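Local coordinates for RagB/SusD domain protein (Flavobacterium johnsoniae, PDB 5J5U), which probably binds chitin-derived saccharides at the cell surface as a SusD-like protein of a chitin utilization locus, at residues R275-A280 with E297-V302; S261-D266 with Q406-Y411; V306-W309 with G314-A317; D254-H259 with Y324-T329. All coordinates share one frame; numbering follows the deposited sequence.

Contact 1 of 4, residues R275-A280 with E297-V302; sequences RLKMLA and ELYEGV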
loop_
_atom_site.group_PDB
_atom_site.type_symbol
_atom_site.label_atom_id
_atom_site.label_comp_id
_atom_site.label_asym_id
_atom_site.label_seq_id
_atom_site.Cartn_x
_atom_site.Cartn_y
_atom_site.Cartn_z
ATOM N N ARG A 275 -16.118 -4.097 9.991
ATOM C CA ARG A 275 -15.806 -3.268 8.839
ATOM C C ARG A 275 -16.634 -3.665 7.639
ATOM O O ARG A 275 -16.621 -2.963 6.642
ATOM C CB ARG A 275 -14.320 -3.348 8.499
ATOM C CG ARG A 275 -13.440 -2.540 9.427
ATOM C CD ARG A 275 -11.979 -2.810 9.165
ATOM N NE ARG A 275 -11.603 -4.120 9.673
ATOM C CZ ARG A 275 -10.356 -4.468 9.960
ATOM N NH1 ARG A 275 -9.368 -3.603 9.761
ATOM N NH2 ARG A 275 -10.093 -5.677 10.428
ATOM N N LEU A 276 -17.361 -4.773 7.753
ATOM C CA LEU A 276 -18.134 -5.342 6.642
ATOM C C LEU A 276 -19.048 -4.333 5.925
ATOM O O LEU A 276 -18.937 -4.140 4.698
ATOM C CB LEU A 276 -18.973 -6.524 7.141
ATOM C CG LEU A 276 -19.861 -7.210 6.104
ATOM C CD1 LEU A 276 -19.000 -7.770 4.987
ATOM C CD2 LEU A 276 -20.682 -8.332 6.737
ATOM N N LYS A 277 -19.942 -3.697 6.686
ATOM C CA LYS A 277 -20.903 -2.731 6.127
ATOM C C LYS A 277 -20.346 -1.311 6.049
ATOM O O LYS A 277 -20.906 -0.453 5.351
ATOM C CB LYS A 277 -22.208 -2.725 6.944
ATOM C CG LYS A 277 -22.795 -4.095 7.192
ATOM C CD LYS A 277 -23.941 -4.015 8.200
ATOM C CE LYS A 277 -24.784 -5.271 8.190
ATOM N NZ LYS A 277 -25.900 -5.164 9.166
ATOM N N MET A 278 -19.248 -1.056 6.759
ATOM C CA MET A 278 -18.543 0.206 6.585
ATOM C C MET A 278 -17.940 0.244 5.182
ATOM O O MET A 278 -17.735 1.315 4.622
ATOM C CB MET A 278 -17.446 0.376 7.642
ATOM C CG MET A 278 -17.939 0.268 9.090
ATOM S SD MET A 278 -16.625 0.433 10.318
ATOM C CE MET A 278 -16.106 2.125 10.003
ATOM N N LEU A 279 -17.649 -0.936 4.628
ATOM C CA LEU A 279 -16.982 -1.042 3.324
ATOM C C LEU A 279 -17.943 -1.423 2.191
ATOM O O LEU A 279 -17.912 -0.821 1.126
ATOM C CB LEU A 279 -15.838 -2.078 3.383
ATOM C CG LEU A 279 -14.637 -1.775 4.276
ATOM C CD1 LEU A 279 -13.760 -3.003 4.472
ATOM C CD2 LEU A 279 -13.833 -0.632 3.711
ATOM N N ALA A 280 -18.778 -2.436 2.422
ATOM C CA ALA A 280 -19.607 -3.013 1.359
ATOM C C ALA A 280 -21.081 -2.570 1.392
ATOM O O ALA A 280 -21.692 -2.444 2.453
ATOM C CB ALA A 280 -19.539 -4.519 1.427
ATOM N N GLU A 297 -28.560 -14.179 2.042
ATOM C CA GLU A 297 -27.348 -13.446 2.403
ATOM C C GLU A 297 -27.230 -12.161 1.617
ATOM O O GLU A 297 -27.376 -12.146 0.390
ATOM C CB GLU A 297 -26.105 -14.304 2.158
ATOM C CG GLU A 297 -24.809 -13.583 2.460
ATOM C CD GLU A 297 -24.748 -13.094 3.884
ATOM O OE1 GLU A 297 -24.835 -13.938 4.790
ATOM O OE2 GLU A 297 -24.621 -11.865 4.104
ATOM N N LEU A 298 -26.978 -11.087 2.347
ATOM C CA LEU A 298 -26.910 -9.739 1.796
ATOM C C LEU A 298 -25.489 -9.350 1.384
ATOM O O LEU A 298 -25.305 -8.407 0.611
ATOM C CB LEU A 298 -27.442 -8.747 2.837
ATOM C CG LEU A 298 -28.969 -8.614 2.979
ATOM C CD1 LEU A 298 -29.318 -7.638 4.071
ATOM C CD2 LEU A 298 -29.590 -8.133 1.677
ATOM N N TYR A 299 -24.491 -10.072 1.897
ATOM C CA TYR A 299 -23.100 -9.672 1.689
ATOM C C TYR A 299 -22.265 -10.770 1.076
ATOM O O TYR A 299 -21.884 -11.736 1.744
ATOM C CB TYR A 299 -22.478 -9.196 3.008
ATOM C CG TYR A 299 -23.144 -7.918 3.449
ATOM C CD1 TYR A 299 -22.739 -6.697 2.924
ATOM C CD2 TYR A 299 -24.230 -7.933 4.340
ATOM C CE1 TYR A 299 -23.361 -5.528 3.283
ATOM C CE2 TYR A 299 -24.872 -6.742 4.712
ATOM C CZ TYR A 299 -24.429 -5.552 4.176
ATOM O OH TYR A 299 -25.027 -4.371 4.524
ATOM N N GLU A 300 -21.987 -10.597 -0.214
ATOM C CA GLU A 300 -21.126 -11.506 -0.961
ATOM C C GLU A 300 -20.256 -10.717 -1.931
ATOM O O GLU A 300 -20.728 -9.774 -2.565
ATOM C CB GLU A 300 -21.958 -12.555 -1.712
ATOM C CG GLU A 300 -22.659 -13.567 -0.804
ATOM C CD GLU A 300 -23.754 -14.377 -1.510
ATOM O OE1 GLU A 300 -24.103 -14.079 -2.677
ATOM O OE2 GLU A 300 -24.270 -15.320 -0.883
ATOM N N GLY A 301 -18.982 -11.093 -2.037
ATOM C CA GLY A 301 -18.086 -10.450 -2.979
ATOM C C GLY A 301 -18.101 -11.145 -4.332
ATOM O O GLY A 301 -18.803 -12.139 -4.527
ATOM N N VAL A 302 -17.323 -10.619 -5.271
ATOM C CA VAL A 302 -17.206 -11.220 -6.595
ATOM C C VAL A 302 -15.954 -12.089 -6.600
ATOM O O VAL A 302 -14.876 -11.629 -6.219
ATOM C CB VAL A 302 -17.113 -10.151 -7.734
ATOM C CG1 VAL A 302 -16.867 -10.835 -9.094
ATOM C CG2 VAL A 302 -18.376 -9.285 -7.792
HETATM O O HOH W 1 -24.143 -1.807 3.773
#
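Tyr299 makes a partly buried, mainly apolar contact with Leu276, Lys277 and Ala280. It joins a loop to a short helix in the largely helical SusD-like fold. Helix 276-279 runs straight into strand 280-281. Residues 297-302 belong to the long loop between that strand and strand 320-321. Leu276 lies over one face of the phenol ring, with CD2 4.1 Å from Tyr299 CG. Its CG is anti to the backbone N (chi1 179°), which carries the methyls toward the ring. Ala280 CB reaches Tyr299 CD1 at 4.2 Å, while Ala280 O sits at the ring edge. The extended chain of Lys277 crosses the tyrosine at about a right angle. Its CG is 3.5 Å from Tyr299 OH, so aliphatic carbons rather than the ammonium cover the hydroxyl end. The tyrosine backbone is held as well. Tyr299 N donates to Glu297 OE2 at 2.8 Å, using the anti lone pair of that carboxylate oxygen, and Tyr299 O is bonded by Arg269 of helix 262-270. One water in the plane of the ring completes the junction. It donates to Ala280 O at 2.9 Å and lies 2.8 Å from Tyr299 OH.

Contact 2 of 4, residues S261-D266 with Q406-Y411; sequences SSLLID and QLWITY
Leu263 and Leu264, on the first turn of helix 262-270, pack against Trp408 and Ile409 of helix 399-410. Just before them, Ser261 is the N-cap. Its OG accepts a weak but nearly straight bond from Leu264 N (3.3 Å, 167°) and also bonds Gln47 O. The cap lies on the same turn that meets the indole. Leu263 comes next and touches the six-membered end of the tryptophan, with CD2 3.8 Å from Trp408 CH2. Leu264 covers the same end more fully. Its CB lies 3.6 Å from Trp408 CH2, and its CD1 lies 3.7 Å from Trp408 CZ3. The same CD1 lies 4.0 Å from Ile409 CG1, so one methyl touches both Trp408 and Ile409. Leu264 N lies in the plane of the indole, at its edge. Trp408 CG is anti to the backbone N (chi1 173°), which sends the ring out across the gap between the helices. The indole NE1 bonds Val46 O, so its polar group is satisfied beside the apolar contact. His48 also meets the ring. The axes of the short segments 262-266 and 406-410 approach to 11.8 Å, and their directions differ by 107°. This is a buried, steeply crossed helix-helix contact bridged by one large aromatic side chain, within the largely helical SusD-like fold.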
loop_
_atom_site.group_PDB
_atom_site.type_symbol
_atom_site.label_atom_id
_atom_site.label_comp_id
_atom_site.label_asym_id
_atom_site.label_seq_id
_atom_site.Cartn_x
_atom_site.Cartn_y
_atom_site.Cartn_z
ATOM N N SER A 261 -13.533 -8.424 -3.444
ATOM C CA SER A 261 -13.452 -9.825 -3.833
ATOM C C SER A 261 -14.201 -10.725 -2.845
ATOM O O SER A 261 -14.400 -10.356 -1.689
ATOM C CB SER A 261 -11.995 -10.251 -3.941
ATOM O OG SER A 261 -11.428 -10.422 -2.658
ATOM N N SER A 262 -14.605 -11.905 -3.297
ATOM C CA SER A 262 -15.248 -12.870 -2.406
ATOM C C SER A 262 -14.337 -13.232 -1.221
ATOM O O SER A 262 -14.808 -13.487 -0.123
ATOM C CB SER A 262 -15.655 -14.131 -3.182
ATOM O OG SER A 262 -14.533 -14.753 -3.805
ATOM N N LEU A 263 -13.027 -13.257 -1.443
ATOM C CA LEU A 263 -12.088 -13.560 -0.365
ATOM C C LEU A 263 -12.223 -12.551 0.805
ATOM O O LEU A 263 -12.339 -12.935 1.986
ATOM C CB LEU A 263 -10.662 -13.578 -0.915
ATOM C CG LEU A 263 -9.535 -13.960 0.051
ATOM C CD1 LEU A 263 -9.627 -15.431 0.485
ATOM C CD2 LEU A 263 -8.172 -13.638 -0.575
ATOM N N LEU A 264 -12.213 -11.264 0.478
ATOM C CA LEU A 264 -12.321 -10.244 1.504
ATOM C C LEU A 264 -13.704 -10.255 2.157
ATOM O O LEU A 264 -13.812 -10.295 3.371
ATOM C CB LEU A 264 -12.027 -8.860 0.924
ATOM C CG LEU A 264 -12.116 -7.637 1.845
ATOM C CD1 LEU A 264 -11.126 -7.791 2.969
ATOM C CD2 LEU A 264 -11.811 -6.380 1.060
ATOM N N ILE A 265 -14.757 -10.249 1.355
ATOM C CA ILE A 265 -16.105 -10.202 1.905
ATOM C C ILE A 265 -16.374 -11.417 2.784
ATOM O O ILE A 265 -16.831 -11.262 3.904
ATOM C CB ILE A 265 -17.174 -10.120 0.814
ATOM C CG1 ILE A 265 -17.022 -8.808 0.033
ATOM C CG2 ILE A 265 -18.581 -10.234 1.443
ATOM C CD1 ILE A 265 -17.118 -7.546 0.883
ATOM N N ASP A 266 -16.092 -12.617 2.280
ATOM C CA ASP A 266 -16.237 -13.806 3.105
ATOM C C ASP A 266 -15.429 -13.690 4.396
ATOM O O ASP A 266 -15.901 -14.103 5.444
ATOM C CB ASP A 266 -15.792 -15.081 2.375
ATOM C CG ASP A 266 -16.731 -15.491 1.262
ATOM O OD1 ASP A 266 -17.806 -14.881 1.087
ATOM O OD2 ASP A 266 -16.401 -16.476 0.582
ATOM N N GLN A 406 -4.824 -9.360 8.663
ATOM C CA GLN A 406 -5.225 -8.059 9.182
ATOM C C GLN A 406 -4.544 -6.910 8.414
ATOM O O GLN A 406 -5.187 -5.919 8.078
ATOM C CB GLN A 406 -4.929 -7.954 10.685
ATOM C CG GLN A 406 -5.869 -8.767 11.544
ATOM C CD GLN A 406 -7.327 -8.395 11.340
ATOM O OE1 GLN A 406 -7.659 -7.248 11.022
ATOM N NE2 GLN A 406 -8.206 -9.373 11.498
ATOM N N LEU A 407 -3.246 -7.029 8.147
ATOM C CA LEU A 407 -2.551 -5.999 7.367
ATOM C C LEU A 407 -3.152 -5.864 5.961
ATOM O O LEU A 407 -3.317 -4.774 5.434
ATOM C CB LEU A 407 -1.051 -6.319 7.264
ATOM C CG LEU A 407 -0.179 -5.943 8.464
ATOM C CD1 LEU A 407 1.108 -6.752 8.455
ATOM C CD2 LEU A 407 0.122 -4.457 8.472
ATOM N N TRP A 408 -3.482 -7.002 5.378
ATOM C CA TRP A 408 -4.106 -7.071 4.070
ATOM C C TRP A 408 -5.433 -6.310 4.090
ATOM O O TRP A 408 -5.814 -5.669 3.096
ATOM C CB TRP A 408 -4.283 -8.548 3.669
ATOM C CG TRP A 408 -5.050 -8.774 2.425
ATOM C CD1 TRP A 408 -4.646 -8.489 1.152
ATOM C CD2 TRP A 408 -6.350 -9.362 2.311
ATOM N NE1 TRP A 408 -5.623 -8.846 0.254
ATOM C CE2 TRP A 408 -6.678 -9.390 0.940
ATOM C CE3 TRP A 408 -7.268 -9.877 3.236
ATOM C CZ2 TRP A 408 -7.885 -9.906 0.473
ATOM C CZ3 TRP A 408 -8.463 -10.388 2.771
ATOM C CH2 TRP A 408 -8.760 -10.411 1.403
ATOM N N ILE A 409 -6.114 -6.337 5.237
ATOM C CA ILE A 409 -7.348 -5.564 5.370
ATOM C C ILE A 409 -7.026 -4.088 5.585
ATOM O O ILE A 409 -7.634 -3.208 4.982
ATOM C CB ILE A 409 -8.236 -6.104 6.513
ATOM C CG1 ILE A 409 -8.722 -7.514 6.148
ATOM C CG2 ILE A 409 -9.436 -5.192 6.734
ATOM C CD1 ILE A 409 -9.576 -8.183 7.194
ATOM N N THR A 410 -6.026 -3.829 6.407
ATOM C CA THR A 410 -5.591 -2.477 6.717
ATOM C C THR A 410 -5.067 -1.743 5.475
ATOM O O THR A 410 -5.288 -0.531 5.332
ATOM C CB THR A 410 -4.516 -2.524 7.833
ATOM O OG1 THR A 410 -5.169 -2.804 9.080
ATOM C CG2 THR A 410 -3.768 -1.219 7.964
ATOM N N TYR A 411 -4.427 -2.485 4.564
ATOM C CA TYR A 411 -3.875 -1.915 3.338
ATOM C C TYR A 411 -4.870 -1.801 2.211
ATOM O O TYR A 411 -4.477 -1.564 1.067
ATOM C CB TYR A 411 -2.701 -2.746 2.838
ATOM C CG TYR A 411 -1.432 -2.606 3.640
ATOM C CD1 TYR A 411 -0.978 -1.359 4.068
ATOM C CD2 TYR A 411 -0.707 -3.719 3.993
ATOM C CE1 TYR A 411 0.189 -1.237 4.818
ATOM C CE2 TYR A 411 0.459 -3.615 4.720
ATOM C CZ TYR A 411 0.903 -2.381 5.137
ATOM O OH TYR A 411 2.072 -2.312 5.871
#

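Contact 3 of 4, residues V306-W309 with G314-A317; sequences VFRW and GSNA
Arg308 NE is hydrogen-bonded to His259 NE2, which would limit how the guanidinium can turn while Ser315 covers one of its faces. Ser315 CB sits over the centre of the group, 3.5 Å from Arg308 CZ. Ser315 OG is on the same face, 3.5 Å from Arg308 NH1. It lies above the plane, and no hydrogen bond forms between them. The contact is therefore a methylene and a hydroxyl laid against a flat cation. Arg308 CG stands between the backbone N and the carbonyl carbon (chi1 68°), and the chain bends at chi3 (-57°). Together these turns fold the guanidinium back over the serine. The backbones come close too, with the two CA atoms of Arg308 and Ser315 5.0 Å apart. Arg308 O is 3.4 Å from Ser315 N, but the angle is too poor for a bond. On the other segment, Ala317 N bonds Gly314 O at 3.0 Å and closes a tight turn. Gly314 enters it with a positive phi (79°), which suits glycine. The whole is a surface contact within the long loop between strands 280-281 and 320-321, where a short 3-10 turn presents a small side chain to an arginine face.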
loop_
_atom_site.group_PDB
_atom_site.type_symbol
_atom_site.label_atom_id
_atom_site.label_comp_id
_atom_site.label_asym_id
_atom_site.label_seq_id
_atom_site.Cartn_x
_atom_site.Cartn_y
_atom_site.Cartn_z
ATOM N N VAL A 306 -13.632 -13.490 -12.109
ATOM C CA VAL A 306 -15.006 -13.453 -12.596
ATOM C C VAL A 306 -15.467 -12.014 -12.759
ATOM O O VAL A 306 -15.331 -11.219 -11.845
ATOM C CB VAL A 306 -15.968 -14.225 -11.631
ATOM C CG1 VAL A 306 -17.430 -14.060 -12.051
ATOM C CG2 VAL A 306 -15.579 -15.700 -11.559
ATOM N N PHE A 307 -15.969 -11.677 -13.941
ATOM C CA PHE A 307 -16.532 -10.348 -14.204
ATOM C C PHE A 307 -17.885 -10.186 -13.476
ATOM O O PHE A 307 -18.539 -11.188 -13.171
ATOM C CB PHE A 307 -16.722 -10.135 -15.710
ATOM C CG PHE A 307 -15.437 -10.117 -16.514
ATOM C CD1 PHE A 307 -14.528 -9.063 -16.387
ATOM C CD2 PHE A 307 -15.161 -11.129 -17.435
ATOM C CE1 PHE A 307 -13.361 -9.025 -17.141
ATOM C CE2 PHE A 307 -13.995 -11.104 -18.200
ATOM C CZ PHE A 307 -13.095 -10.049 -18.048
ATOM N N ARG A 308 -18.296 -8.949 -13.192
ATOM C CA ARG A 308 -19.550 -8.698 -12.461
ATOM C C ARG A 308 -20.793 -9.166 -13.238
ATOM O O ARG A 308 -21.774 -9.590 -12.634
ATOM C CB ARG A 308 -19.688 -7.207 -12.091
ATOM C CG ARG A 308 -19.886 -6.244 -13.277
ATOM C CD ARG A 308 -19.604 -4.766 -12.912
ATOM N NE ARG A 308 -20.411 -4.276 -11.791
ATOM C CZ ARG A 308 -21.606 -3.695 -11.916
ATOM N NH1 ARG A 308 -22.131 -3.509 -13.118
ATOM N NH2 ARG A 308 -22.277 -3.295 -10.840
ATOM N N TRP A 309 -20.754 -9.115 -14.566
ATOM C CA TRP A 309 -21.904 -9.548 -15.354
ATOM C C TRP A 309 -21.978 -11.078 -15.479
ATOM O O TRP A 309 -22.949 -11.612 -16.018
ATOM C CB TRP A 309 -21.867 -8.918 -16.746
ATOM C CG TRP A 309 -20.555 -9.151 -17.491
ATOM C CD1 TRP A 309 -20.214 -10.247 -18.251
ATOM C CD2 TRP A 309 -19.430 -8.253 -17.562
ATOM N NE1 TRP A 309 -18.938 -10.082 -18.784
ATOM C CE2 TRP A 309 -18.446 -8.867 -18.383
ATOM C CE3 TRP A 309 -19.157 -6.999 -17.012
ATOM C CZ2 TRP A 309 -17.210 -8.263 -18.654
ATOM C CZ3 TRP A 309 -17.925 -6.402 -17.292
ATOM C CH2 TRP A 309 -16.971 -7.042 -18.104
ATOM N N GLY A 314 -26.455 -12.004 -11.864
ATOM C CA GLY A 314 -26.056 -10.705 -12.402
ATOM C C GLY A 314 -25.373 -9.859 -11.349
ATOM O O GLY A 314 -25.261 -10.286 -10.191
ATOM N N SER A 315 -24.956 -8.649 -11.713
ATOM C CA SER A 315 -24.152 -7.845 -10.798
ATOM C C SER A 315 -24.912 -7.400 -9.541
ATOM O O SER A 315 -24.291 -7.083 -8.525
ATOM C CB SER A 315 -23.583 -6.607 -11.512
ATOM O OG SER A 315 -24.611 -5.765 -11.993
ATOM N N ASN A 316 -26.241 -7.355 -9.598
ATOM C CA ASN A 316 -27.024 -6.983 -8.407
ATOM C C ASN A 316 -26.886 -7.997 -7.277
ATOM O O ASN A 316 -27.087 -7.662 -6.100
ATOM C CB ASN A 316 -28.506 -6.811 -8.756
ATOM C CG ASN A 316 -28.777 -5.533 -9.510
ATOM O OD1 ASN A 316 -28.038 -4.553 -9.389
ATOM N ND2 ASN A 316 -29.817 -5.542 -10.322
ATOM N N ALA A 317 -26.547 -9.230 -7.652
ATOM C CA ALA A 317 -26.395 -10.334 -6.717
ATOM C C ALA A 317 -25.004 -10.355 -6.083
ATOM O O ALA A 317 -24.568 -11.379 -5.552
ATOM C CB ALA A 317 -26.685 -11.663 -7.413
#

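Contact 4 of 4, residues D254-H259 with Y324-T329; sequences DEHGDH and YLKLRT
Lys326 reaches from the loop before strand 332-335 to His256, just past the end of helix 246-253. Its CB points toward residues 254-259, and CG continues the extended course, while the side chain also packs on Phe251 of that helix. CD comes 4.0 Å from His256 ND1. The chain then bends at chi3 (-61°). CE lies in the plane of the imidazole, at its edge, 3.4 Å from His256 ND1. NZ ends the chain near the same ring plane and gives His256 ND1 a weak hydrogen bond of 3.2 Å. A second bond, to a water at 2.7 Å, is shorter. That water donates to Asp258 O at 2.9 Å, so the ammonium is linked to two points of residues 254-259. The histidine is placed by the helix end. Glu255, with positive phi, is the C-prime residue of a Schellman motif, and His256 N bonds back to Phe251 O. Since ND1 accepts from an ammonium, the imidazole proton is probably on NE2 and the ring probably neutral. A nearby lysine charge would also be expected to disfavour protonation of this histidine.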
loop_
_atom_site.group_PDB
_atom_site.type_symbol
_atom_site.label_atom_id
_atom_site.label_comp_id
_atom_site.label_asym_id
_atom_site.label_seq_id
_atom_site.Cartn_x
_atom_site.Cartn_y
_atom_site.Cartn_z
ATOM N N ASP A 254 -13.855 3.003 -14.099
ATOM C CA ASP A 254 -14.376 1.641 -14.224
ATOM C C ASP A 254 -15.908 1.630 -14.186
ATOM O O ASP A 254 -16.534 0.560 -14.089
ATOM C CB ASP A 254 -13.830 0.736 -13.124
ATOM C CG ASP A 254 -12.370 0.392 -13.330
ATOM O OD1 ASP A 254 -11.858 0.532 -14.461
ATOM O OD2 ASP A 254 -11.731 -0.045 -12.356
ATOM N N GLU A 255 -16.503 2.823 -14.254
ATOM C CA GLU A 255 -17.963 2.978 -14.226
ATOM C C GLU A 255 -18.605 2.333 -13.000
ATOM O O GLU A 255 -19.679 1.745 -13.107
ATOM C CB GLU A 255 -18.582 2.370 -15.484
ATOM C CG GLU A 255 -18.032 2.915 -16.789
ATOM C CD GLU A 255 -18.704 2.275 -17.984
ATOM O OE1 GLU A 255 -19.948 2.172 -17.975
ATOM O OE2 GLU A 255 -17.990 1.853 -18.920
ATOM N N HIS A 256 -17.946 2.453 -11.849
ATOM C CA HIS A 256 -18.441 1.893 -10.592
ATOM C C HIS A 256 -18.722 0.411 -10.764
ATOM O O HIS A 256 -19.659 -0.125 -10.182
ATOM C CB HIS A 256 -19.687 2.652 -10.110
ATOM C CG HIS A 256 -19.432 4.105 -9.864
ATOM N ND1 HIS A 256 -18.851 4.573 -8.703
ATOM C CD2 HIS A 256 -19.620 5.190 -10.654
ATOM C CE1 HIS A 256 -18.725 5.884 -8.775
ATOM N NE2 HIS A 256 -19.178 6.284 -9.951
ATOM N N GLY A 257 -17.895 -0.241 -11.578
ATOM C CA GLY A 257 -18.024 -1.660 -11.824
ATOM C C GLY A 257 -17.155 -2.517 -10.930
ATOM O O GLY A 257 -17.165 -3.743 -11.046
ATOM N N ASP A 258 -16.415 -1.894 -10.023
ATOM C CA ASP A 258 -15.560 -2.666 -9.126
ATOM C C ASP A 258 -16.321 -3.102 -7.882
ATOM O O ASP A 258 -17.090 -2.324 -7.322
ATOM C CB ASP A 258 -14.318 -1.870 -8.703
ATOM C CG ASP A 258 -13.359 -1.602 -9.861
ATOM O OD1 ASP A 258 -12.764 -2.574 -10.403
ATOM O OD2 ASP A 258 -13.182 -0.402 -10.208
ATOM N N HIS A 259 -16.096 -4.354 -7.469
ATOM C CA HIS A 259 -16.600 -4.903 -6.204
ATOM C C HIS A 259 -15.436 -5.397 -5.383
ATOM O O HIS A 259 -14.345 -5.609 -5.918
ATOM C CB HIS A 259 -17.556 -6.074 -6.417
ATOM C CG HIS A 259 -18.684 -5.799 -7.362
ATOM N ND1 HIS A 259 -20.003 -5.759 -6.953
ATOM C CD2 HIS A 259 -18.697 -5.566 -8.696
ATOM C CE1 HIS A 259 -20.778 -5.524 -7.997
ATOM N NE2 HIS A 259 -20.011 -5.396 -9.066
ATOM N N TYR A 324 -19.049 6.678 -0.422
ATOM C CA TYR A 324 -18.144 7.675 0.158
ATOM C C TYR A 324 -16.671 7.270 -0.056
ATOM O O TYR A 324 -15.752 8.108 -0.004
ATOM C CB TYR A 324 -18.460 7.890 1.655
ATOM C CG TYR A 324 -18.703 6.618 2.473
ATOM C CD1 TYR A 324 -19.997 6.162 2.727
ATOM C CD2 TYR A 324 -17.647 5.897 3.014
ATOM C CE1 TYR A 324 -20.225 5.019 3.473
ATOM C CE2 TYR A 324 -17.866 4.741 3.775
ATOM C CZ TYR A 324 -19.157 4.315 3.996
ATOM O OH TYR A 324 -19.380 3.178 4.730
ATOM N N LEU A 325 -16.456 5.981 -0.318
ATOM C CA LEU A 325 -15.115 5.472 -0.610
ATOM C C LEU A 325 -14.657 5.796 -2.036
ATOM O O LEU A 325 -13.495 5.617 -2.356
ATOM C CB LEU A 325 -15.056 3.964 -0.381
ATOM C CG LEU A 325 -15.452 3.488 1.007
ATOM C CD1 LEU A 325 -15.667 1.963 1.041
ATOM C CD2 LEU A 325 -14.394 3.923 1.996
ATOM N N LYS A 326 -15.562 6.258 -2.897
ATOM C CA LYS A 326 -15.222 6.365 -4.315
ATOM C C LYS A 326 -15.325 7.773 -4.879
ATOM O O LYS A 326 -15.400 7.961 -6.107
ATOM C CB LYS A 326 -16.102 5.419 -5.137
ATOM C CG LYS A 326 -15.888 3.977 -4.770
ATOM C CD LYS A 326 -16.663 3.063 -5.684
ATOM C CE LYS A 326 -18.152 3.323 -5.584
ATOM N NZ LYS A 326 -18.893 2.316 -6.388
ATOM N N LEU A 327 -15.292 8.752 -3.975
ATOM C CA LEU A 327 -15.496 10.154 -4.347
ATOM C C LEU A 327 -14.190 10.870 -4.609
ATOM O O LEU A 327 -13.169 10.578 -3.988
ATOM C CB LEU A 327 -16.249 10.900 -3.240
ATOM C CG LEU A 327 -17.672 10.433 -2.967
ATOM C CD1 LEU A 327 -18.217 11.081 -1.678
ATOM C CD2 LEU A 327 -18.518 10.755 -4.174
ATOM N N ARG A 328 -14.254 11.867 -5.473
ATOM C CA ARG A 328 -13.111 12.714 -5.746
ATOM C C ARG A 328 -12.616 13.366 -4.452
ATOM O O ARG A 328 -11.422 13.612 -4.304
ATOM C CB ARG A 328 -13.494 13.750 -6.808
ATOM C CG ARG A 328 -12.848 15.104 -6.662
ATOM C CD ARG A 328 -13.256 16.079 -7.785
ATOM N NE ARG A 328 -12.468 17.313 -7.709
ATOM C CZ ARG A 328 -12.833 18.407 -7.036
ATOM N NH1 ARG A 328 -14.005 18.452 -6.408
ATOM N NH2 ARG A 328 -12.037 19.473 -7.011
ATOM N N THR A 329 -13.511 13.538 -3.482
ATOM C CA THR A 329 -13.164 14.100 -2.167
ATOM C C THR A 329 -12.808 13.038 -1.110
ATOM O O THR A 329 -12.636 13.358 0.066
ATOM C CB THR A 329 -14.314 14.924 -1.586
ATOM O OG1 THR A 329 -15.378 14.027 -1.257
ATOM C CG2 THR A 329 -14.819 15.944 -2.592
HETATM O O HOH W 2 -17.243 0.530 -7.655
#

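Overall arrangement
Contact 1 lies on the same side of the chain's centre as each of the other three, and the set gathers around the excursion between strands 280-281 and 320-321. Contacts 1 and 2 are closest, with centres about 11 Å apart. Val302 O to Ser262 N (2.9 Å) and Arg275 NH2 to Gln406 OE1 (3.0 Å) join them. Contact 3 is held to contact 4 through Arg308 NE and His259 NE2, 3.0 Å apart, although their centres are about 16 Å apart. His259 also packs on Val302, linking contact 4 to contact 1. Met278 O and Tyr324 OH form a second link between those two. Contacts 2 and 3 do not touch; their nearest atoms are about 8 Å apart.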